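PDB 7CXT: GDP-L-fucose synthase from Campylobacter jejuni subsp. jejuni serotype O:2, which reduces the C4 keto group of GDP-6-OMe-4-keto-L-xylo-heptose, using NADPH as cofactor. Local coordinates for residues I9-H14 and F63-L68; L42-Q47 and L86-N91. All coordinates share one frame; numbering follows the deposited sequence.

Both contacts are buried, sit in the Rossmann-type nucleotide-binding part of the chain and touch the same NADPH, with centres about 11 Å apart. Contact 1 is the deeper, a pairing of the parallel strands 9-12 and 61-64 made by backbone hydrogen bonds and one threonine hydroxyl. Contact 2 lies farther from the middle of the chain, where a loop rests on helix 78-98 and the second subunit comes close; side-chain packing and an asparagine amide do the work there. The two meet directly, Leu-44 of contact 2 packing on Tyr-10 and Ala-66 of contact 1. Contact 1 runs along both riboses and the diphosphate bridge, whereas contact 2 holds the adenine by N1A and N6A.

Contact 1. Residues I9-H14 and F63-L68; sequences IYIAGH and FLTAVL. With NDP (NADPH dihydro-nicotinamide-adenine-dinucleotide phosphate), chain C.
The ring of Phe-63 meets Ile-9 at its edge: methyl CG2 of Ile-9 lies in the ring plane, 3.7 Å from CD2 of Phe-63. With CG1 of Ile-9 anti to the carbonyl carbon (chi1 -44°), CG2 stands anti to the backbone N and meets the ring edge. The ring of Tyr-10 instead has the backbone N of Ala-12 over one face, offset toward the rim.

The two strands pair in parallel, Ile-11 with Phe-63 on one face of the sheet and Ala-12 with Leu-64 on the other. Phe-63 N donates to Tyr-10 O at 2.9 Å, and Ala-12 N returns a bond of 2.8 Å to Phe-63 O. Where the strands end, Ala-12 O is gripped twice by one residue: Thr-65 N comes from above the carbonyl plane at 3.2 Å, and Thr-65 OG1 donates in that plane at 2.6 Å. A chi1 of 79° turns the hydroxyl to this oxygen. Gly-13, at positive phi, passes with its CA 3.8 Å from Ala-66 CB; it opens the glycine-rich loop, a predicted NADP site. Val-67 CG1 lies 3.4 Å from the cofactor's bridging O3.

These are adjacent strands of the Rossmann-fold sheet: helix 17-28 covers Ile-11 and Phe-63 through Leu-26 and Leu-22, helix 78-98 reaches Leu-64 through Ile-88, and strands 34-35 and 103-109 continue the sheet on either side.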
loop_
_atom_site.group_PDB
_atom_site.type_symbol
_atom_site.label_atom_id
_atom_site.label_comp_id
_atom_site.label_asym_id
_atom_site.label_seq_id
_atom_site.Cartn_x
_atom_site.Cartn_y
_atom_site.Cartn_z
ATOM N N ILE A 9 11.376 -25.067 -2.852
ATOM C CA ILE A 9 10.202 -24.234 -3.087
ATOM C C ILE A 9 9.462 -24.027 -1.779
ATOM O O ILE A 9 9.092 -24.998 -1.112
ATOM C CB ILE A 9 9.233 -24.856 -4.109
ATOM C CG1 ILE A 9 9.968 -25.420 -5.327
ATOM C CG2 ILE A 9 8.141 -23.840 -4.476
ATOM C CD1 ILE A 9 10.385 -24.412 -6.301
ATOM N N TYR A 10 9.192 -22.767 -1.450
ATOM C CA TYR A 10 8.312 -22.385 -0.356
ATOM C C TYR A 10 6.970 -21.930 -0.928
ATOM O O TYR A 10 6.919 -20.981 -1.713
ATOM C CB TYR A 10 8.962 -21.273 0.474
ATOM C CG TYR A 10 8.075 -20.623 1.506
ATOM C CD1 TYR A 10 7.267 -21.381 2.343
ATOM C CD2 TYR A 10 8.083 -19.225 1.675
ATOM C CE1 TYR A 10 6.462 -20.769 3.328
ATOM C CE2 TYR A 10 7.284 -18.613 2.632
ATOM C CZ TYR A 10 6.474 -19.390 3.460
ATOM O OH TYR A 10 5.671 -18.767 4.399
ATOM N N ILE A 11 5.893 -22.611 -0.544
ATOM C CA ILE A 11 4.525 -22.184 -0.832
ATOM C C ILE A 11 3.971 -21.597 0.460
ATOM O O ILE A 11 3.604 -22.337 1.381
ATOM C CB ILE A 11 3.639 -23.337 -1.318
ATOM C CG1 ILE A 11 4.196 -24.005 -2.585
ATOM C CG2 ILE A 11 2.194 -22.841 -1.511
ATOM C CD1 ILE A 11 5.039 -25.232 -2.287
ATOM N N ALA A 12 3.925 -20.271 0.558
ATOM C CA ALA A 12 3.380 -19.652 1.763
ATOM C C ALA A 12 1.874 -19.864 1.804
ATOM O O ALA A 12 1.196 -19.720 0.780
ATOM C CB ALA A 12 3.710 -18.158 1.790
ATOM N N GLY A 13 1.337 -20.167 2.983
ATOM C CA GLY A 13 -0.105 -20.388 3.055
ATOM C C GLY A 13 -0.576 -21.669 2.386
ATOM O O GLY A 13 -1.629 -21.684 1.737
ATOM N N HIS A 14 0.180 -22.749 2.531
ATOM C CA HIS A 14 0.008 -23.916 1.675
ATOM C C HIS A 14 -1.280 -24.704 1.942
ATOM O O HIS A 14 -1.615 -25.587 1.146
ATOM C CB HIS A 14 1.198 -24.835 1.847
ATOM C CG HIS A 14 1.234 -25.507 3.185
ATOM N ND1 HIS A 14 1.551 -24.832 4.344
ATOM C CD2 HIS A 14 0.985 -26.789 3.550
ATOM C CE1 HIS A 14 1.496 -25.669 5.366
ATOM N NE2 HIS A 14 1.160 -26.863 4.910
ATOM N N PHE A 63 6.026 -19.059 -3.628
ATOM C CA PHE A 63 4.646 -18.848 -4.076
ATOM C C PHE A 63 3.892 -18.294 -2.878
ATOM O O PHE A 63 3.631 -19.037 -1.924
ATOM C CB PHE A 63 3.975 -20.144 -4.542
ATOM C CG PHE A 63 4.469 -20.670 -5.849
ATOM C CD1 PHE A 63 3.903 -20.235 -7.047
ATOM C CD2 PHE A 63 5.464 -21.635 -5.887
ATOM C CE1 PHE A 63 4.361 -20.737 -8.255
ATOM C CE2 PHE A 63 5.916 -22.146 -7.089
ATOM C CZ PHE A 63 5.358 -21.702 -8.272
ATOM N N LEU A 64 3.518 -17.011 -2.927
ATOM C CA LEU A 64 2.942 -16.316 -1.757
ATOM C C LEU A 64 1.418 -16.320 -1.869
ATOM O O LEU A 64 0.821 -15.399 -2.423
ATOM C CB LEU A 64 3.479 -14.883 -1.643
ATOM C CG LEU A 64 2.858 -13.919 -0.612
ATOM C CD1 LEU A 64 2.859 -14.515 0.818
ATOM C CD2 LEU A 64 3.578 -12.588 -0.620
ATOM N N THR A 65 0.779 -17.351 -1.310
ATOM C CA THR A 65 -0.675 -17.446 -1.360
ATOM C C THR A 65 -1.370 -16.987 -0.087
ATOM O O THR A 65 -2.593 -16.820 -0.112
ATOM C CB THR A 65 -1.132 -18.890 -1.673
ATOM O OG1 THR A 65 -1.056 -19.706 -0.494
ATOM C CG2 THR A 65 -0.273 -19.511 -2.766
ATOM N N ALA A 66 -0.647 -16.789 1.018
ATOM C CA ALA A 66 -1.306 -16.484 2.281
ATOM C C ALA A 66 -1.945 -15.096 2.266
ATOM O O ALA A 66 -1.333 -14.119 1.827
ATOM C CB ALA A 66 -0.314 -16.579 3.435
ATOM N N VAL A 67 -3.148 -15.000 2.830
ATOM C CA VAL A 67 -3.943 -13.776 2.754
ATOM C C VAL A 67 -4.946 -13.818 3.889
ATOM O O VAL A 67 -5.352 -14.896 4.334
ATOM C CB VAL A 67 -4.654 -13.659 1.376
ATOM C CG1 VAL A 67 -5.641 -14.833 1.192
ATOM C CG2 VAL A 67 -5.420 -12.341 1.215
ATOM N N LEU A 68 -5.358 -12.635 4.359
ATOM C CA LEU A 68 -6.607 -12.530 5.089
ATOM C C LEU A 68 -7.620 -11.985 4.096
ATOM O O LEU A 68 -7.524 -10.806 3.713
ATOM C CB LEU A 68 -6.469 -11.596 6.295
ATOM C CG LEU A 68 -7.771 -11.065 6.912
ATOM C CD1 LEU A 68 -8.675 -12.213 7.388
ATOM C CD2 LEU A 68 -7.474 -10.111 8.057
HETATM P PA NDP C . -7.220 -18.970 1.446
HETATM O O1A NDP C . -7.842 -17.940 2.324
HETATM O O2A NDP C . -8.033 -20.104 0.880
HETATM O O5B NDP C . -5.961 -19.649 2.254
HETATM C C5B NDP C . -5.179 -18.598 2.701
HETATM C C4B NDP C . -4.045 -19.240 3.527
HETATM O O4B NDP C . -3.269 -18.232 4.168
HETATM C C3B NDP C . -4.695 -20.143 4.609
HETATM O O3B NDP C . -4.079 -21.406 4.608
HETATM C C2B NDP C . -4.329 -19.386 5.916
HETATM O O2B NDP C . -4.021 -20.178 6.920
HETATM C C1B NDP C . -3.012 -18.693 5.459
HETATM N N9A NDP C . -2.713 -17.551 6.303
HETATM C C8A NDP C . -3.484 -16.378 6.508
HETATM N N7A NDP C . -2.916 -15.526 7.357
HETATM C C5A NDP C . -1.701 -16.184 7.742
HETATM C C6A NDP C . -0.661 -15.816 8.609
HETATM N N6A NDP C . -0.668 -14.620 9.316
HETATM N N1A NDP C . 0.403 -16.619 8.792
HETATM C C2A NDP C . 0.383 -17.810 8.094
HETATM N N3A NDP C . -0.511 -18.300 7.244
HETATM C C4A NDP C . -1.578 -17.439 7.088
HETATM O O3 NDP C . -6.525 -18.029 0.278
HETATM P PN NDP C . -6.834 -18.525 -1.225
HETATM O O1N NDP C . -8.271 -18.320 -1.512
HETATM O O2N NDP C . -6.054 -19.721 -1.728
HETATM O O5D NDP C . -6.170 -17.223 -2.197
HETATM C C5D NDP C . -4.802 -17.261 -2.231
HETATM C C4D NDP C . -4.347 -16.025 -2.995
HETATM O O4D NDP C . -5.259 -15.795 -4.107
HETATM C C3D NDP C . -4.486 -14.761 -2.063
HETATM O O3D NDP C . -3.479 -13.867 -2.381
HETATM C C2D NDP C . -5.851 -14.189 -2.475
HETATM O O2D NDP C . -5.957 -12.800 -2.295
HETATM C C1D NDP C . -5.786 -14.476 -3.987
HETATM N N1N NDP C . -7.136 -14.428 -4.543
HETATM C C2N NDP C . -8.078 -15.425 -4.271
HETATM C C3N NDP C . -9.406 -15.189 -4.577
HETATM C C7N NDP C . -10.413 -16.211 -4.288
HETATM O O7N NDP C . -11.592 -16.157 -4.688
HETATM N N7N NDP C . -10.030 -17.288 -3.498
HETATM C C4N NDP C . -9.864 -13.920 -5.168
HETATM C C5N NDP C . -8.751 -13.080 -5.642
HETATM C C6N NDP C . -7.484 -13.347 -5.333
HETATM P P2B NDP C . -5.397 -20.658 7.999
HETATM O O1X NDP C . -6.137 -21.520 7.030
HETATM O O2X NDP C . -4.597 -21.361 9.102
HETATM O O3X NDP C . -5.957 -19.299 8.297
#

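Contact 2. Residues L42-Q47 and L86-N91; sequences LDLVNQ and LMIQNN. With NDP (NADPH dihydro-nicotinamide-adenine-dinucleotide phosphate), chain C.
Apolar contacts join Leu-44 and Val-45 to one side of helix 78-98. CB of Leu-44 and CG2 of Val-45 both lean on CG1 of Ile-88, the valine methyl at 3.8 Å. The side chains of Val-45 and Met-87 cross at about a right angle, CG1 of the valine 4.0 Å from CB of the methionine; bends at chi2 and chi3 (both -57°) curl the methionine so that CE reaches Val-45 O.

The polar link is the amide of Asn-91. Its ND2 gives Leu-44 O a nearly straight bond of 2.9 Å (174° at the hydrogen); the acceptor lies in the amide plane, while the donor comes in tilted from the carbonyl plane. The other arm of the amide, OD1, accepts from a water that in turn accepts from Gln-47 NE2. Gln-47 OE1 is hydrogen-bonded to the backbone N of Gln-47 of the second subunit.

Leu-44 N donates to adenine N1A at 2.9 Å. Asp-43 OD1 accepts from the cofactor's N6A at 3.1 Å. The same oxygen takes Val-45 N in an Asx turn, which helps fix the carboxylate. This aspartate side chain and following backbone N-H form the adenine-recognition pair familiar from Rossmann-fold short-chain dehydrogenases.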
loop_
_atom_site.group_PDB
_atom_site.type_symbol
_atom_site.label_atom_id
_atom_site.label_comp_id
_atom_site.label_asym_id
_atom_site.label_seq_id
_atom_site.Cartn_x
_atom_site.Cartn_y
_atom_site.Cartn_z
ATOM N N LEU A 42 4.309 -20.741 11.858
ATOM C CA LEU A 42 4.910 -19.524 11.314
ATOM C C LEU A 42 3.805 -18.503 11.065
ATOM O O LEU A 42 2.998 -18.659 10.149
ATOM C CB LEU A 42 5.695 -19.825 10.030
ATOM C CG LEU A 42 6.115 -18.648 9.140
ATOM C CD1 LEU A 42 7.027 -17.669 9.884
ATOM C CD2 LEU A 42 6.791 -19.135 7.828
ATOM N N ASP A 43 3.758 -17.460 11.886
ATOM C CA ASP A 43 2.790 -16.380 11.707
ATOM C C ASP A 43 3.411 -15.354 10.761
ATOM O O ASP A 43 4.293 -14.593 11.163
ATOM C CB ASP A 43 2.422 -15.764 13.057
ATOM C CG ASP A 43 1.438 -14.604 12.938
ATOM O OD1 ASP A 43 1.063 -14.220 11.816
ATOM O OD2 ASP A 43 1.052 -14.060 13.991
ATOM N N LEU A 44 2.922 -15.310 9.513
ATOM C CA LEU A 44 3.525 -14.471 8.489
ATOM C C LEU A 44 3.374 -12.977 8.752
ATOM O O LEU A 44 3.998 -12.182 8.035
ATOM C CB LEU A 44 2.929 -14.812 7.125
ATOM C CG LEU A 44 3.336 -16.201 6.648
ATOM C CD1 LEU A 44 2.535 -16.534 5.395
ATOM C CD2 LEU A 44 4.849 -16.271 6.411
ATOM N N VAL A 45 2.516 -12.575 9.691
ATOM C CA VAL A 45 2.455 -11.174 10.102
ATOM C C VAL A 45 3.649 -10.801 10.980
ATOM O O VAL A 45 4.005 -9.620 11.098
ATOM C CB VAL A 45 1.115 -10.928 10.822
ATOM C CG1 VAL A 45 1.069 -9.546 11.555
ATOM C CG2 VAL A 45 -0.025 -11.047 9.828
ATOM N N ASN A 46 4.289 -11.785 11.588
ATOM C CA ASN A 46 5.375 -11.538 12.526
ATOM C C ASN A 46 6.694 -11.495 11.764
ATOM O O ASN A 46 7.172 -12.525 11.273
ATOM C CB ASN A 46 5.398 -12.612 13.602
ATOM C CG ASN A 46 6.382 -12.295 14.692
ATOM O OD1 ASN A 46 7.565 -12.590 14.575
ATOM N ND2 ASN A 46 5.903 -11.662 15.749
ATOM N N GLN A 47 7.282 -10.300 11.676
ATOM C CA GLN A 47 8.473 -10.102 10.857
ATOM C C GLN A 47 9.654 -10.924 11.362
ATOM O O GLN A 47 10.444 -11.441 10.566
ATOM C CB GLN A 47 8.824 -8.615 10.834
ATOM C CG GLN A 47 10.213 -8.258 10.307
ATOM C CD GLN A 47 10.567 -6.817 10.658
ATOM O OE1 GLN A 47 10.674 -6.466 11.831
ATOM N NE2 GLN A 47 10.699 -5.970 9.643
ATOM N N LEU A 86 -0.763 -6.251 4.355
ATOM C CA LEU A 86 0.473 -5.515 4.098
ATOM C C LEU A 86 1.649 -6.146 4.832
ATOM O O LEU A 86 2.767 -6.177 4.309
ATOM C CB LEU A 86 0.350 -4.048 4.523
ATOM C CG LEU A 86 -0.453 -3.088 3.675
ATOM C CD1 LEU A 86 -0.373 -1.650 4.233
ATOM C CD2 LEU A 86 0.013 -3.172 2.199
ATOM N N MET A 87 1.416 -6.658 6.046
ATOM C CA MET A 87 2.517 -7.238 6.820
ATOM C C MET A 87 2.982 -8.559 6.215
ATOM O O MET A 87 4.191 -8.810 6.099
ATOM C CB MET A 87 2.088 -7.455 8.280
ATOM C CG MET A 87 1.954 -6.184 9.117
ATOM S SD MET A 87 3.439 -5.166 9.198
ATOM C CE MET A 87 4.636 -6.321 9.863
ATOM N N ILE A 88 2.036 -9.423 5.848
ATOM C CA ILE A 88 2.388 -10.659 5.144
ATOM C C ILE A 88 3.164 -10.338 3.871
ATOM O O ILE A 88 4.238 -10.896 3.619
ATOM C CB ILE A 88 1.122 -11.470 4.825
ATOM C CG1 ILE A 88 0.395 -11.889 6.099
ATOM C CG2 ILE A 88 1.458 -12.679 3.943
ATOM C CD1 ILE A 88 -0.922 -12.589 5.786
ATOM N N GLN A 89 2.648 -9.401 3.067
ATOM C CA GLN A 89 3.313 -9.067 1.811
ATOM C C GLN A 89 4.699 -8.501 2.062
ATOM O O GLN A 89 5.681 -8.980 1.488
ATOM C CB GLN A 89 2.473 -8.070 1.013
ATOM C CG GLN A 89 1.147 -8.628 0.533
ATOM C CD GLN A 89 0.119 -7.545 0.259
ATOM O OE1 GLN A 89 0.442 -6.348 0.195
ATOM N NE2 GLN A 89 -1.130 -7.962 0.083
ATOM N N ASN A 90 4.805 -7.510 2.962
ATOM C CA ASN A 90 6.100 -6.895 3.237
ATOM C C ASN A 90 7.086 -7.911 3.792
ATOM O O ASN A 90 8.229 -7.997 3.330
ATOM C CB ASN A 90 5.954 -5.758 4.234
ATOM C CG ASN A 90 5.223 -4.590 3.677
ATOM O OD1 ASN A 90 4.781 -4.602 2.529
ATOM N ND2 ASN A 90 5.078 -3.557 4.489
ATOM N N ASN A 91 6.659 -8.679 4.797
ATOM C CA ASN A 91 7.567 -9.626 5.439
ATOM C C ASN A 91 8.110 -10.631 4.437
ATOM O O ASN A 91 9.319 -10.860 4.370
ATOM C CB ASN A 91 6.862 -10.380 6.573
ATOM C CG ASN A 91 6.641 -9.520 7.820
ATOM O OD1 ASN A 91 7.322 -8.513 8.032
ATOM N ND2 ASN A 91 5.681 -9.922 8.647
HETATM P PA NDP C . -7.220 -18.970 1.446
HETATM O O1A NDP C . -7.842 -17.940 2.324
HETATM O O2A NDP C . -8.033 -20.104 0.880
HETATM O O5B NDP C . -5.961 -19.649 2.254
HETATM C C5B NDP C . -5.179 -18.598 2.701
HETATM C C4B NDP C . -4.045 -19.240 3.527
HETATM O O4B NDP C . -3.269 -18.232 4.168
HETATM C C3B NDP C . -4.695 -20.143 4.609
HETATM O O3B NDP C . -4.079 -21.406 4.608
HETATM C C2B NDP C . -4.329 -19.386 5.916
HETATM O O2B NDP C . -4.021 -20.178 6.920
HETATM C C1B NDP C . -3.012 -18.693 5.459
HETATM N N9A NDP C . -2.713 -17.551 6.303
HETATM C C8A NDP C . -3.484 -16.378 6.508
HETATM N N7A NDP C . -2.916 -15.526 7.357
HETATM C C5A NDP C . -1.701 -16.184 7.742
HETATM C C6A NDP C . -0.661 -15.816 8.609
HETATM N N6A NDP C . -0.668 -14.620 9.316
HETATM N N1A NDP C . 0.403 -16.619 8.792
HETATM C C2A NDP C . 0.383 -17.810 8.094
HETATM N N3A NDP C . -0.511 -18.300 7.244
HETATM C C4A NDP C . -1.578 -17.439 7.088
HETATM O O3 NDP C . -6.525 -18.029 0.278
HETATM P PN NDP C . -6.834 -18.525 -1.225
HETATM O O1N NDP C . -8.271 -18.320 -1.512
HETATM O O2N NDP C . -6.054 -19.721 -1.728
HETATM O O5D NDP C . -6.170 -17.223 -2.197
HETATM C C5D NDP C . -4.802 -17.261 -2.231
HETATM C C4D NDP C . -4.347 -16.025 -2.995
HETATM O O4D NDP C . -5.259 -15.795 -4.107
HETATM C C3D NDP C . -4.486 -14.761 -2.063
HETATM O O3D NDP C . -3.479 -13.867 -2.381
HETATM C C2D NDP C . -5.851 -14.189 -2.475
HETATM O O2D NDP C . -5.957 -12.800 -2.295
HETATM C C1D NDP C . -5.786 -14.476 -3.987
HETATM N N1N NDP C . -7.136 -14.428 -4.543
HETATM C C2N NDP C . -8.078 -15.425 -4.271
HETATM C C3N NDP C . -9.406 -15.189 -4.577
HETATM C C7N NDP C . -10.413 -16.211 -4.288
HETATM O O7N NDP C . -11.592 -16.157 -4.688
HETATM N N7N NDP C . -10.030 -17.288 -3.498
HETATM C C4N NDP C . -9.864 -13.920 -5.168
HETATM C C5N NDP C . -8.751 -13.080 -5.642
HETATM C C6N NDP C . -7.484 -13.347 -5.333
HETATM P P2B NDP C . -5.397 -20.658 7.999
HETATM O O1X NDP C . -6.137 -21.520 7.030
HETATM O O2X NDP C . -4.597 -21.361 9.102
HETATM O O3X NDP C . -5.957 -19.299 8.297
HETATM O O HOH W 1 10.082 -7.746 7.093
#